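Local coordinates for protein ketosynthase (Streptomyces sp. MSC090213JE08, PDB 6KXD) that probably acts in 3-oxoacyl-[acyl-carrier-protein] synthesis, as one chain of the ketosynthase/chain length factor pair of a highly reducing type II polyketide synthase, at residues 28-33 with 65-70; 121-126 with 206-212; 175-179 with 359-365; 227-231 with 325-329. All blocks are in the same frame, centred on the assembly; numbering follows the deposited sequence.

Contact 1: residues 28-33 with 65-70; sequences VSPYGI and CTVPGF
Pro-30 lies over the backbone of Cys-65 and Thr-66. Its CG is 3.3 Å from Cys-65 O, and its CB is 3.8 Å from Cys-65 CB. The closest backbone approach is Pro-30 CA to Val-67 CA, 4.2 Å. No conventional hydrogen bond crosses; two CA-H...O contacts do, Pro-30 CA to Thr-66 O (3.4 Å) and Val-67 CA to Ser-29 O (3.5 Å). Val-67 (chi1 t) sets CG1 3.6 Å from Val-28 CG1 and 4.1 Å from Ile-33 CG1. Ile-33 CD1 is 3.7 Å from Phe-70 CD1, at the ring edge. Pro-68 CD lies 3.3 Å from Pro-30 O. Residues 67-70 form a type II turn with Gly-69 at positive phi. In 28-33, Ser-29 N bonds Gly-32 O (2.9 Å) and Gly-32 N bonds Ser-29 O (2.8 Å). Ser-29 OG also accepts from Tyr-31 N (3.1 Å), an ST turn. This is a two-residue beta hairpin with a type I turn, packed against the loop that follows strand 63-65.

Contact 2: residues 121-126 with 206-212; sequences TMGSLE and EEFSAAH
Thr-121 starts the segment with chi1 m, and its OG1 donates a very short hydrogen bond to Glu-206 OE1 (2.5 Å). Its CA is 7.2 Å from Glu-206 CA, so side chains and waters fill the gap. Met-122 takes no part with its side chain, but its N donates to water 2 (2.8 Å), which lies 3.0 Å from Glu-206 OE2. Gly-123, at positive phi, places its O 2.7 Å from water 3, which accepts from Glu-207 N (3.0 Å). Ser-124 is the N-cap of helix 125-137. Its OG (chi1 t) donates to Glu-207 OE2 (2.7 Å) and caps Asn-127 N; its CA is 6.9 Å from Glu-207 CA. The other segment likewise opens a helix, 210-219, where N-cap Ser-209 OG accepts from His-212 N (3.0 Å). The Glu-207 carboxylate bonds directly to the start of helix 125-137. It reaches the N-cap of helix 210-219 through water 4, 2.6 Å from both Glu-207 OE2 and Ser-209 OG. Glu-207 OE1 also binds Leu-87 N. Leu-125 points at the second helix: CB is 4.2 Å from Ala-211 CB, and CD1 is 4.0 Å from His-212 CD2 at the ring edge. Glu-126 N gives Glu-207 OE2 a weak bond (3.3 Å), and Glu-126 CA is 5.6 Å from Ala-211 CA. Water 5 links Glu-126 OE1 (2.5 Å) to Glu-207 OE1 (2.7 Å).

Contact 3: residues 175-179 with 359-365; sequences AGGRV and AVDRDGA. With EDO (1,2-ethanediol), chain D.
Residues 175-179 run from a loop into a short 3-10 turn at 178-179, with Gly-176 and Gly-177 at positive phi. Val-179 N bonds Gly-176 O (3.3 Å). Residues 359-365 leave strand 354-360 and turn back through a type I turn, 361-364, held by Gly-364 N to Asp-361 O and Asp-361 N to Ala-365 O, both 3.0 Å. The nearest CA pairs are Arg-178 with Asp-361 (5.2 Å) and Val-179 with Ala-359 (5.4 Å). The tight bend between strand 171-174 and helix 180-193 is consistent with the nucleophile elbow of the thiolase fold. Arg-178 probably stands where a ketosynthase has its nucleophilic cysteine, consistent with a chain length factor. A side chain on Gly-177 would clash with Asp-361 OD1, which accepts from Arg-178 N (3.0 Å). Asp-361 OD2 takes Asp-363 N (3.2 Å), an Asx turn. Arg-178 NH1 donates to Val-360 O (3.0 Å) and weakly to O1 of a 1,2-ethanediol (3.3 Å), probably from the crystallisation liquor. Arg-178 NH2 forms a salt bridge with Asp-327. Val-179 (chi1 m) packs CG1 4.0 Å from Ala-359 CB and CG2 3.7 Å from Ala-365 CB. Asp-363 OD1 forms a salt bridge with Arg-147 of the partner chain.

Contact 4: residues 227-231 with 325-329; sequences PLLGE and LGDTG
This is a single parallel beta bridge between the start of strand 229-240 and the loop before helix 332-344. Leu-229 pairs with Asp-327, CA to CA 4.6 Å, and Gly-230 CA follows 4.3 Å from Thr-328 CA. Two nearly straight hydrogen bonds make the bridge: Asp-327 N to Leu-228 O (2.7 Å) and Gly-230 N to Asp-327 O (2.9 Å). Gly-230 CA also makes a CA-H...O contact with Leu-325 O (3.3 Å). Glycines allow this closeness. A side chain on Gly-230 would clash with Leu-325 O and Thr-328 CG2, and one on Gly-326, at positive phi, with Leu-228 O. Asp-327 (chi1 t) keeps CB 4.0 Å from Leu-229 CD2. Its OD1 accepts from Gly-329 N (3.1 Å), an Asx turn, and its OD2 forms a salt bridge with Arg-178. Asp-327 probably occupies the place of the histidine in the Gly-His motif of active ketosynthases. Glu-231 points away, and its carboxylate forms a salt bridge with Arg-86. Around the bridge, Leu-229 packs on helix 210-219, Leu-228 on strand 63-65, and Leu-325 and Thr-328 on Phe-335 of helix 332-344.

Contact 4 touches each of the other three. Its centre is about 12 Å from that of contact 1, 11 Å from contact 2 and 14 Å from contact 3. Contact 1 joins it through Cys-65 N to Leu-229 O and Val-67 N to Glu-231 OE2, both 2.8 Å. Glu-231 OE1 takes Phe-208 N of contact 2, also 2.8 Å. Arg-178 NH2 of contact 3 meets Asp-327 OD2 at 2.7 Å; these residues lie where a ketosynthase would probably carry its active site. Thr-121 OG1 of contact 2 lies 3.3 Å from Gly-177 CA. Contacts 1 and 3 do not touch, with centres about 23 Å apart. Contacts 2 and 3 also reach the partner chain.

Contact 1: residues 28-33 with 65-70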
loop_
_atom_site.group_PDB
_atom_site.type_symbol
_atom_site.label_atom_id
_atom_site.label_comp_id
_atom_site.label_asym_id
_atom_site.label_seq_id
_atom_site.Cartn_x
_atom_site.Cartn_y
_atom_site.Cartn_z
ATOM N N VAL B 28 14.062 6.599 14.322
ATOM C CA VAL B 28 14.253 5.737 15.407
ATOM C C VAL B 28 14.948 4.557 14.759
ATOM O O VAL B 28 14.460 4.025 13.773
ATOM C CB VAL B 28 12.928 5.306 16.063
ATOM C CG1 VAL B 28 13.175 4.307 17.174
ATOM C CG2 VAL B 28 12.116 6.492 16.560
ATOM N N SER B 29 16.124 4.245 15.241
ATOM C CA SER B 29 16.992 3.418 14.465
ATOM C C SER B 29 17.917 2.622 15.375
ATOM O O SER B 29 17.923 2.806 16.592
ATOM C CB SER B 29 17.791 4.304 13.537
ATOM O OG SER B 29 18.841 4.905 14.274
ATOM N N PRO B 30 18.744 1.711 14.815
ATOM C CA PRO B 30 19.702 0.988 15.645
ATOM C C PRO B 30 20.743 1.897 16.318
ATOM O O PRO B 30 21.392 1.422 17.213
ATOM C CB PRO B 30 20.365 0.003 14.672
ATOM C CG PRO B 30 19.314 -0.152 13.576
ATOM C CD PRO B 30 18.713 1.222 13.429
ATOM N N TYR B 31 20.805 3.181 15.922
ATOM C CA TYR B 31 21.592 4.197 16.585
ATOM C C TYR B 31 20.923 4.724 17.843
ATOM O O TYR B 31 21.611 5.282 18.656
ATOM C CB TYR B 31 21.865 5.371 15.661
ATOM C CG TYR B 31 22.852 5.012 14.585
ATOM C CD1 TYR B 31 24.011 4.331 14.924
ATOM C CD2 TYR B 31 22.660 5.361 13.263
ATOM C CE1 TYR B 31 24.944 3.984 13.970
ATOM C CE2 TYR B 31 23.598 5.032 12.291
ATOM C CZ TYR B 31 24.743 4.335 12.652
ATOM O OH TYR B 31 25.706 3.955 11.754
ATOM N N GLY B 32 19.607 4.546 17.967
ATOM C CA GLY B 32 18.902 4.999 19.125
ATOM C C GLY B 32 17.608 5.665 18.756
ATOM O O GLY B 32 17.136 5.582 17.627
ATOM N N ILE B 33 17.013 6.347 19.726
ATOM C CA ILE B 33 15.801 7.028 19.465
ATOM C C ILE B 33 16.089 8.479 19.119
ATOM O O ILE B 33 16.578 9.223 19.935
ATOM C CB ILE B 33 14.872 6.927 20.674
ATOM C CG1 ILE B 33 14.632 5.467 21.040
ATOM C CG2 ILE B 33 13.595 7.692 20.372
ATOM C CD1 ILE B 33 13.819 5.267 22.274
ATOM N N CYS B 65 20.548 -5.657 14.913
ATOM C CA CYS B 65 20.633 -4.247 15.023
ATOM C C CYS B 65 19.259 -3.715 15.423
ATOM O O CYS B 65 18.502 -3.186 14.593
ATOM C CB CYS B 65 21.128 -3.605 13.734
ATOM S SG CYS B 65 22.734 -4.248 13.198
ATOM N N THR B 66 18.940 -3.897 16.703
ATOM C CA THR B 66 17.705 -3.409 17.255
ATOM C C THR B 66 17.919 -1.956 17.686
ATOM O O THR B 66 19.060 -1.473 17.867
ATOM C CB THR B 66 17.240 -4.264 18.449
ATOM O OG1 THR B 66 18.413 -4.515 19.209
ATOM C CG2 THR B 66 16.578 -5.571 18.068
ATOM N N VAL B 67 16.798 -1.272 17.888
ATOM C CA VAL B 67 16.802 0.042 18.480
ATOM C C VAL B 67 17.170 -0.126 19.955
ATOM O O VAL B 67 16.430 -0.752 20.670
ATOM C CB VAL B 67 15.441 0.746 18.349
ATOM C CG1 VAL B 67 15.502 2.135 18.905
ATOM C CG2 VAL B 67 14.977 0.818 16.912
ATOM N N PRO B 68 18.294 0.427 20.431
ATOM C CA PRO B 68 18.693 0.262 21.828
ATOM C C PRO B 68 17.764 1.096 22.728
ATOM O O PRO B 68 17.394 2.228 22.364
ATOM C CB PRO B 68 20.105 0.826 21.841
ATOM C CG PRO B 68 20.032 1.941 20.818
ATOM C CD PRO B 68 19.188 1.339 19.698
ATOM N N GLY B 69 17.378 0.517 23.861
ATOM C CA GLY B 69 16.637 1.242 24.888
ATOM C C GLY B 69 15.209 1.527 24.451
ATOM O O GLY B 69 14.631 2.531 24.841
ATOM N N PHE B 70 14.649 0.667 23.596
ATOM C CA PHE B 70 13.331 0.949 23.045
ATOM C C PHE B 70 12.280 0.104 23.752
ATOM O O PHE B 70 12.252 -1.078 23.563
ATOM C CB PHE B 70 13.231 0.669 21.546
ATOM C CG PHE B 70 11.947 1.191 20.957
ATOM C CD1 PHE B 70 11.794 2.541 20.697
ATOM C CD2 PHE B 70 10.883 0.353 20.694
ATOM C CE1 PHE B 70 10.618 3.039 20.156
ATOM C CE2 PHE B 70 9.695 0.852 20.174
ATOM C CZ PHE B 70 9.562 2.195 19.911
#

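Contact 2: residues 121-126 with 206-212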
loop_
_atom_site.group_PDB
_atom_site.type_symbol
_atom_site.label_atom_id
_atom_site.label_comp_id
_atom_site.label_asym_id
_atom_site.label_seq_id
_atom_site.Cartn_x
_atom_site.Cartn_y
_atom_site.Cartn_z
ATOM N N THR B 121 7.361 -3.436 4.420
ATOM C CA THR B 121 7.624 -4.689 3.701
ATOM C C THR B 121 6.337 -5.510 3.739
ATOM O O THR B 121 5.651 -5.756 2.728
ATOM C CB THR B 121 8.818 -5.428 4.299
ATOM O OG1 THR B 121 9.996 -4.632 4.274
ATOM C CG2 THR B 121 9.112 -6.718 3.570
ATOM N N MET B 122 5.943 -5.878 4.955
ATOM C CA MET B 122 4.756 -6.660 5.099
ATOM C C MET B 122 4.191 -6.451 6.489
ATOM O O MET B 122 3.584 -7.337 7.064
ATOM C CB MET B 122 5.101 -8.139 4.884
ATOM C CG MET B 122 3.916 -9.015 4.617
ATOM S SD MET B 122 2.775 -8.337 3.450
ATOM C CE MET B 122 1.463 -9.558 3.495
ATOM N N GLY B 123 4.291 -5.218 6.985
ATOM C CA GLY B 123 3.696 -4.891 8.280
ATOM C C GLY B 123 4.364 -5.624 9.446
ATOM O O GLY B 123 5.567 -5.937 9.460
ATOM N N SER B 124 3.573 -5.855 10.506
ATOM C CA SER B 124 4.081 -6.544 11.660
ATOM C C SER B 124 3.925 -8.036 11.391
ATOM O O SER B 124 2.837 -8.592 11.518
ATOM C CB SER B 124 3.368 -6.203 12.932
ATOM O OG SER B 124 3.909 -6.991 13.982
ATOM N N LEU B 125 4.998 -8.672 10.948
ATOM C CA LEU B 125 4.925 -10.123 10.832
ATOM C C LEU B 125 4.837 -10.755 12.222
ATOM O O LEU B 125 4.358 -11.859 12.330
ATOM C CB LEU B 125 6.144 -10.640 10.091
ATOM C CG LEU B 125 6.131 -10.261 8.629
ATOM C CD1 LEU B 125 7.547 -10.339 8.029
ATOM C CD2 LEU B 125 5.124 -11.111 7.881
ATOM N N GLU B 126 5.297 -10.060 13.259
ATOM C CA GLU B 126 5.127 -10.566 14.615
ATOM C C GLU B 126 3.627 -10.685 14.937
ATOM O O GLU B 126 3.171 -11.708 15.486
ATOM C CB GLU B 126 5.807 -9.685 15.647
ATOM C CG GLU B 126 5.608 -10.186 17.077
ATOM C CD GLU B 126 6.370 -9.399 18.119
ATOM O OE1 GLU B 126 6.713 -8.238 17.856
ATOM O OE2 GLU B 126 6.610 -9.952 19.195
ATOM N N GLU B 206 10.415 -0.642 9.658
ATOM C CA GLU B 206 10.500 -2.074 9.744
ATOM C C GLU B 206 10.776 -2.452 11.186
ATOM O O GLU B 206 11.648 -1.894 11.803
ATOM C CB GLU B 206 11.678 -2.541 8.893
ATOM C CG GLU B 206 11.775 -4.050 8.700
ATOM C CD GLU B 206 10.864 -4.655 7.640
ATOM O OE1 GLU B 206 10.712 -4.061 6.547
ATOM O OE2 GLU B 206 10.235 -5.695 7.939
ATOM N N GLU B 207 9.977 -3.353 11.738
ATOM C CA GLU B 207 10.237 -3.810 13.073
ATOM C C GLU B 207 11.157 -5.034 13.001
ATOM O O GLU B 207 11.142 -5.789 12.045
ATOM C CB GLU B 207 8.949 -4.177 13.803
ATOM C CG GLU B 207 8.339 -5.462 13.273
ATOM C CD GLU B 207 7.035 -5.911 13.904
ATOM O OE1 GLU B 207 6.451 -5.134 14.717
ATOM O OE2 GLU B 207 6.569 -6.987 13.520
ATOM N N PHE B 208 11.957 -5.200 14.041
ATOM C CA PHE B 208 12.632 -6.459 14.256
ATOM C C PHE B 208 11.648 -7.417 14.962
ATOM O O PHE B 208 10.930 -7.035 15.872
ATOM C CB PHE B 208 13.928 -6.299 15.053
ATOM C CG PHE B 208 14.643 -7.625 15.111
ATOM C CD1 PHE B 208 15.477 -8.021 14.080
ATOM C CD2 PHE B 208 14.341 -8.542 16.104
ATOM C CE1 PHE B 208 16.057 -9.282 14.093
ATOM C CE2 PHE B 208 14.906 -9.809 16.100
ATOM C CZ PHE B 208 15.780 -10.162 15.108
ATOM N N SER B 209 11.541 -8.644 14.458
ATOM C CA SER B 209 10.706 -9.672 15.069
ATOM C C SER B 209 11.334 -11.014 14.750
ATOM O O SER B 209 11.978 -11.154 13.716
ATOM C CB SER B 209 9.270 -9.680 14.610
ATOM O OG SER B 209 9.138 -10.072 13.249
ATOM N N ALA B 210 11.169 -11.967 15.670
ATOM C CA ALA B 210 11.627 -13.345 15.405
ATOM C C ALA B 210 10.981 -13.859 14.107
ATOM O O ALA B 210 11.627 -14.540 13.285
ATOM C CB ALA B 210 11.310 -14.246 16.592
ATOM N N ALA B 211 9.736 -13.473 13.834
ATOM C CA ALA B 211 9.094 -13.953 12.629
ATOM C C ALA B 211 9.832 -13.462 11.376
ATOM O O ALA B 211 10.248 -14.259 10.466
ATOM C CB ALA B 211 7.640 -13.586 12.631
ATOM N N HIS B 212 10.000 -12.145 11.314
ATOM C CA HIS B 212 10.778 -11.487 10.262
ATOM C C HIS B 212 12.150 -12.142 10.100
ATOM O O HIS B 212 12.542 -12.471 8.981
ATOM C CB HIS B 212 10.913 -10.003 10.579
ATOM C CG HIS B 212 11.600 -9.250 9.501
ATOM N ND1 HIS B 212 12.743 -8.541 9.733
ATOM C CD2 HIS B 212 11.341 -9.170 8.188
ATOM C CE1 HIS B 212 13.141 -8.010 8.597
ATOM N NE2 HIS B 212 12.307 -8.388 7.636
HETATM O O HOH W 1 7.705 -3.050 7.331
HETATM O O HOH W 2 7.353 -6.356 7.354
HETATM O O HOH W 3 7.895 -4.560 9.892
HETATM O O HOH W 4 7.996 -8.251 11.732
HETATM O O HOH W 5 5.407 -6.331 16.873
#

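Contact 3: residues 175-179 with 359-365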
loop_
_atom_site.group_PDB
_atom_site.type_symbol
_atom_site.label_atom_id
_atom_site.label_comp_id
_atom_site.label_asym_id
_atom_site.label_seq_id
_atom_site.Cartn_x
_atom_site.Cartn_y
_atom_site.Cartn_z
ATOM N N ALA B 175 3.803 -0.762 0.224
ATOM C CA ALA B 175 4.728 -1.799 0.528
ATOM C C ALA B 175 5.946 -1.588 -0.368
ATOM O O ALA B 175 6.138 -0.517 -0.870
ATOM C CB ALA B 175 4.083 -3.149 0.299
ATOM N N GLY B 176 6.765 -2.618 -0.582
ATOM C CA GLY B 176 7.905 -2.446 -1.458
ATOM C C GLY B 176 9.208 -2.762 -0.781
ATOM O O GLY B 176 10.266 -2.745 -1.415
ATOM N N GLY B 177 9.188 -3.001 0.532
ATOM C CA GLY B 177 10.401 -3.358 1.206
ATOM C C GLY B 177 11.452 -2.262 1.125
ATOM O O GLY B 177 11.201 -1.097 1.448
ATOM N N ARG B 178 12.680 -2.598 0.697
ATOM C CA ARG B 178 13.726 -1.604 0.740
ATOM C C ARG B 178 13.442 -0.362 -0.120
ATOM O O ARG B 178 14.004 0.697 0.159
ATOM C CB ARG B 178 15.036 -2.204 0.259
ATOM C CG ARG B 178 15.469 -3.386 1.080
ATOM C CD ARG B 178 16.982 -3.456 1.094
ATOM N NE ARG B 178 17.343 -4.748 1.619
ATOM C CZ ARG B 178 17.289 -5.881 0.917
ATOM N NH1 ARG B 178 17.058 -5.857 -0.395
ATOM N NH2 ARG B 178 17.497 -7.035 1.532
ATOM N N VAL B 179 12.603 -0.476 -1.153
ATOM C CA VAL B 179 12.352 0.670 -2.016
ATOM C C VAL B 179 11.163 1.465 -1.471
ATOM O O VAL B 179 10.824 2.493 -2.064
ATOM C CB VAL B 179 12.109 0.306 -3.470
ATOM C CG1 VAL B 179 13.344 -0.362 -4.032
ATOM C CG2 VAL B 179 10.843 -0.520 -3.654
ATOM N N ALA B 359 17.942 2.063 -3.893
ATOM C CA ALA B 359 17.625 0.824 -3.200
ATOM C C ALA B 359 17.133 -0.211 -4.197
ATOM O O ALA B 359 16.607 0.133 -5.235
ATOM C CB ALA B 359 16.592 1.037 -2.141
ATOM N N VAL B 360 17.355 -1.473 -3.804
ATOM C CA VAL B 360 16.899 -2.665 -4.513
ATOM C C VAL B 360 16.220 -3.581 -3.507
ATOM O O VAL B 360 16.589 -3.663 -2.385
ATOM C CB VAL B 360 18.065 -3.381 -5.218
ATOM C CG1 VAL B 360 18.678 -2.431 -6.213
ATOM C CG2 VAL B 360 19.130 -3.885 -4.241
ATOM N N ASP B 361 15.183 -4.238 -3.982
ATOM C CA ASP B 361 14.395 -5.043 -3.146
ATOM C C ASP B 361 14.365 -6.435 -3.762
ATOM O O ASP B 361 14.464 -6.607 -4.997
ATOM C CB ASP B 361 13.032 -4.398 -2.973
ATOM C CG ASP B 361 12.171 -5.164 -1.990
ATOM O OD1 ASP B 361 12.533 -5.151 -0.797
ATOM O OD2 ASP B 361 11.179 -5.789 -2.438
ATOM N N ARG B 362 14.217 -7.444 -2.902
ATOM C CA ARG B 362 14.173 -8.819 -3.375
ATOM C C ARG B 362 13.080 -8.985 -4.425
ATOM O O ARG B 362 13.273 -9.655 -5.389
ATOM C CB ARG B 362 13.911 -9.813 -2.240
ATOM C CG ARG B 362 13.516 -11.193 -2.754
ATOM C CD ARG B 362 14.032 -12.347 -1.927
ATOM N NE ARG B 362 14.312 -11.970 -0.555
ATOM C CZ ARG B 362 13.395 -11.734 0.363
ATOM N NH1 ARG B 362 12.122 -11.601 0.024
ATOM N NH2 ARG B 362 13.763 -11.654 1.627
ATOM N N ASP B 363 11.941 -8.320 -4.241
ATOM C CA ASP B 363 10.778 -8.580 -5.071
ATOM C C ASP B 363 10.936 -7.926 -6.456
ATOM O O ASP B 363 9.990 -7.961 -7.214
ATOM C CB ASP B 363 9.510 -8.192 -4.304
ATOM C CG ASP B 363 9.314 -9.010 -3.015
ATOM O OD1 ASP B 363 9.812 -10.153 -2.942
ATOM O OD2 ASP B 363 8.673 -8.496 -2.081
ATOM N N GLY B 364 12.130 -7.378 -6.779
ATOM C CA GLY B 364 12.527 -6.994 -8.169
ATOM C C GLY B 364 12.605 -5.474 -8.405
ATOM O O GLY B 364 13.169 -4.992 -9.410
ATOM N N ALA B 365 12.079 -4.697 -7.460
ATOM C CA ALA B 365 11.993 -3.251 -7.601
ATOM C C ALA B 365 13.361 -2.594 -7.405
ATOM O O ALA B 365 14.176 -3.023 -6.591
ATOM C CB ALA B 365 10.999 -2.708 -6.628
HETATM C C1 EDO D . 17.683 -9.003 -3.863
HETATM O O1 EDO D . 17.835 -8.168 -2.686
HETATM C C2 EDO D . 17.946 -10.509 -3.734
HETATM O O2 EDO D . 18.769 -10.804 -4.859
#

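Contact 4: residues 227-231 with 325-329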
loop_
_atom_site.group_PDB
_atom_site.type_symbol
_atom_site.label_atom_id
_atom_site.label_comp_id
_atom_site.label_asym_id
_atom_site.label_seq_id
_atom_site.Cartn_x
_atom_site.Cartn_y
_atom_site.Cartn_z
ATOM N N PRO B 227 21.152 -13.092 7.548
ATOM C CA PRO B 227 21.517 -11.680 7.435
ATOM C C PRO B 227 21.528 -10.957 8.795
ATOM O O PRO B 227 20.788 -11.304 9.729
ATOM C CB PRO B 227 20.454 -11.127 6.473
ATOM C CG PRO B 227 19.271 -12.043 6.661
ATOM C CD PRO B 227 19.871 -13.412 6.895
ATOM N N LEU B 228 22.390 -9.955 8.896
ATOM C CA LEU B 228 22.311 -8.998 9.970
ATOM C C LEU B 228 21.074 -8.115 9.725
ATOM O O LEU B 228 21.023 -7.394 8.727
ATOM C CB LEU B 228 23.570 -8.138 9.995
ATOM C CG LEU B 228 23.634 -7.191 11.183
ATOM C CD1 LEU B 228 23.363 -7.943 12.483
ATOM C CD2 LEU B 228 24.953 -6.433 11.241
ATOM N N LEU B 229 20.100 -8.180 10.629
ATOM C CA LEU B 229 18.833 -7.460 10.420
ATOM C C LEU B 229 18.782 -6.282 11.389
ATOM O O LEU B 229 19.147 -6.400 12.546
ATOM C CB LEU B 229 17.659 -8.405 10.660
ATOM C CG LEU B 229 17.507 -9.512 9.618
ATOM C CD1 LEU B 229 16.431 -10.501 10.024
ATOM C CD2 LEU B 229 17.199 -8.908 8.246
ATOM N N GLY B 230 18.238 -5.185 10.880
ATOM C CA GLY B 230 18.018 -3.988 11.661
ATOM C C GLY B 230 16.556 -3.613 11.613
ATOM O O GLY B 230 15.692 -4.319 11.053
ATOM N N GLU B 231 16.256 -2.495 12.246
ATOM C CA GLU B 231 14.898 -2.092 12.312
ATOM C C GLU B 231 14.856 -0.586 12.520
ATOM O O GLU B 231 15.830 0.045 12.960
ATOM C CB GLU B 231 14.185 -2.805 13.461
ATOM C CG GLU B 231 14.785 -2.464 14.802
ATOM C CD GLU B 231 13.950 -2.828 16.030
ATOM O OE1 GLU B 231 12.814 -3.267 15.853
ATOM O OE2 GLU B 231 14.456 -2.673 17.160
ATOM N N LEU B 325 23.913 -0.575 9.931
ATOM C CA LEU B 325 22.558 -0.708 10.551
ATOM C C LEU B 325 21.939 -2.092 10.352
ATOM O O LEU B 325 20.799 -2.332 10.800
ATOM C CB LEU B 325 21.630 0.331 9.937
ATOM C CG LEU B 325 22.040 1.784 10.132
ATOM C CD1 LEU B 325 20.965 2.695 9.549
ATOM C CD2 LEU B 325 22.292 2.082 11.591
ATOM N N GLY B 326 22.636 -3.007 9.696
ATOM C CA GLY B 326 22.028 -4.198 9.224
ATOM C C GLY B 326 21.099 -3.910 8.067
ATOM O O GLY B 326 21.009 -2.769 7.579
ATOM N N ASP B 327 20.423 -4.963 7.619
ATOM C CA ASP B 327 19.424 -4.883 6.605
ATOM C C ASP B 327 18.172 -4.360 7.294
ATOM O O ASP B 327 17.576 -5.112 8.066
ATOM C CB ASP B 327 19.164 -6.233 5.927
ATOM C CG ASP B 327 18.132 -6.179 4.811
ATOM O OD1 ASP B 327 17.622 -5.075 4.519
ATOM O OD2 ASP B 327 17.849 -7.221 4.224
ATOM N N THR B 328 17.867 -3.065 7.106
ATOM C CA THR B 328 16.738 -2.466 7.831
ATOM C C THR B 328 15.447 -2.582 7.025
ATOM O O THR B 328 14.411 -2.000 7.392
ATOM C CB THR B 328 17.032 -1.006 8.189
ATOM O OG1 THR B 328 17.276 -0.258 6.983
ATOM C CG2 THR B 328 18.214 -0.910 9.118
ATOM N N GLY B 329 15.445 -3.373 5.951
ATOM C CA GLY B 329 14.181 -3.692 5.331
ATOM C C GLY B 329 13.528 -2.430 4.798
ATOM O O GLY B 329 14.177 -1.618 4.125
#